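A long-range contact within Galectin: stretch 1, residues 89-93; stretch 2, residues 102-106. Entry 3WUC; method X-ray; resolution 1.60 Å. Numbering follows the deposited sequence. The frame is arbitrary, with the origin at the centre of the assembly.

Stretch 1 (89-93) ETMLI
Stretch 2 102-106: VHLPD

Leu92 forms the apolar centre of this contact. Its CA-to-CB bond points sideways, but chi1 m and chi2 t carry the end of the side chain nearer to stretch 2. Leu92 CD2 lies 4.0 Å from Leu104 CD2, 4.2 Å from Pro105 CD and 4.5 Å from Val102 CG1. The CA-to-CB bond of Leu104 (m, t) points away from stretch 1, yet the end of the side chain comes nearer. Val102 has chi1 t. These buried methyl and ring carbons pack without polar partners among themselves.

The CA-to-CB bond of Pro105 points toward stretch 1, and the ring pucker is C-gamma endo. Pro105 CD sits 3.4 Å from Met91 O, and Pro105 CG sits 3.8 Å from Thr90 OG1 (Thr90 chi1 t). Having no amide hydrogen, the proline nitrogen cannot donate to the neighbouring strand. The CA-to-CB bond of Met91 (t, t, p) points sideways.

Ile93 (m, t) and His103 (chi1 m, chi2 -90°) share one face of the sheet. Ile93 CB and His103 CB are 3.9 Å apart.

Stretch 1 is extended, with phi from -149° to -69° and psi from 130° to 164°. Val102 and His103 are strand too, with psi near 110°. Leu104 remains extended at -79/158°. Pro105 (-75/-10°) and Asp106 (-86/9°) then turn the chain. The touching parts run antiparallel, 143° apart end to end. CA-CA distances are 5.0 Å for Ile93 and His103, 5.6 Å for Leu92 and Leu104, and 5.9 Å for Met91 and Pro105, so the chains diverge toward the proline.

Ile93 and His103 form an antiparallel hydrogen-bonded pair. His103 N donates to Ile93 O at 2.8 Å (161°). Ile93 N donates to His103 O at 3.3 Å (171°), a weak bond. At the polar edge, one water donates to Met91 O at 2.8 Å and to His103 O at 2.9 Å, bridging carbonyls that cannot hydrogen-bond to each other.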

# COMPACT_ATOMS: atom_id res chain seq x y z
N GLU B 89 -3.31 -4.12 -14.89
CA GLU B 89 -2.95 -3.10 -13.93
C GLU B 89 -1.77 -2.28 -14.39
O GLU B 89 -0.91 -2.69 -15.19
CB GLU B 89 -2.71 -3.66 -12.53
CG GLU B 89 -3.72 -4.64 -11.98
CD GLU B 89 -3.48 -4.94 -10.50
OE1 GLU B 89 -2.54 -4.36 -9.84
OE2 GLU B 89 -4.35 -5.68 -9.99
N THR B 90 -1.71 -1.01 -13.93
CA THR B 90 -0.64 -0.15 -14.20
C THR B 90 -0.47 0.81 -13.03
O THR B 90 -1.33 0.87 -12.15
CB THR B 90 -0.74 0.61 -15.52
OG1 THR B 90 0.47 1.24 -15.83
CG2 THR B 90 -1.79 1.74 -15.41
N MET B 91 0.63 1.45 -12.95
CA MET B 91 0.95 2.44 -11.90
C MET B 91 1.67 3.62 -12.53
O MET B 91 2.63 3.45 -13.27
CB MET B 91 1.81 1.86 -10.78
CG MET B 91 2.11 2.84 -9.72
SD MET B 91 2.89 2.04 -8.29
CE MET B 91 4.41 1.54 -9.00
N LEU B 92 1.20 4.86 -12.25
CA LEU B 92 1.86 6.08 -12.65
C LEU B 92 2.10 6.94 -11.43
O LEU B 92 1.19 7.04 -10.59
CB LEU B 92 0.98 6.84 -13.70
CG LEU B 92 0.80 6.15 -15.08
CD1 LEU B 92 -0.32 6.84 -15.89
CD2 LEU B 92 2.09 6.32 -15.84
N ILE B 93 3.26 7.51 -11.30
CA ILE B 93 3.60 8.36 -10.15
C ILE B 93 3.94 9.74 -10.72
O ILE B 93 4.68 9.88 -11.68
CB ILE B 93 4.75 7.78 -9.32
CG1 ILE B 93 4.30 6.44 -8.80
CG2 ILE B 93 5.06 8.72 -8.22
CD1 ILE B 93 5.45 5.73 -8.12
N VAL B 102 6.77 12.65 -14.59
CA VAL B 102 5.88 11.49 -14.76
C VAL B 102 6.77 10.22 -14.71
O VAL B 102 7.62 10.03 -15.62
CB VAL B 102 5.06 11.47 -16.05
CG1 VAL B 102 4.08 10.34 -16.07
CG2 VAL B 102 4.41 12.89 -16.26
N HIS B 103 6.67 9.45 -13.62
CA HIS B 103 7.37 8.17 -13.47
C HIS B 103 6.56 7.07 -14.09
O HIS B 103 5.48 6.68 -13.61
CB HIS B 103 7.62 7.82 -12.02
CG HIS B 103 8.53 8.74 -11.32
ND1 HIS B 103 9.90 8.54 -11.28
CD2 HIS B 103 8.32 9.95 -10.73
CE1 HIS B 103 10.47 9.52 -10.59
NE2 HIS B 103 9.54 10.38 -10.24
N LEU B 104 7.04 6.54 -15.19
CA LEU B 104 6.44 5.45 -15.85
C LEU B 104 6.78 4.10 -15.12
O LEU B 104 7.88 4.05 -14.51
CB LEU B 104 6.91 5.39 -17.31
CG LEU B 104 6.71 6.66 -18.20
CD1 LEU B 104 7.21 6.46 -19.54
CD2 LEU B 104 5.21 6.99 -18.18
N PRO B 105 5.94 3.06 -15.33
CA PRO B 105 6.15 1.81 -14.52
C PRO B 105 7.34 1.01 -15.02
O PRO B 105 7.75 0.10 -14.27
CB PRO B 105 4.83 1.04 -14.60
CG PRO B 105 4.21 1.60 -15.87
CD PRO B 105 4.64 3.03 -16.01
N ASP B 106 7.92 1.35 -16.17
CA ASP B 106 9.18 0.69 -16.62
C ASP B 106 10.42 1.37 -16.05
O ASP B 106 11.52 1.09 -16.54
CB ASP B 106 9.22 0.65 -18.16
CG ASP B 106 9.18 2.06 -18.81
OD1 ASP B 106 9.25 3.10 -18.09
OD2 ASP B 106 9.23 2.08 -20.09
O HOH W 1 5.09 4.23 -12.15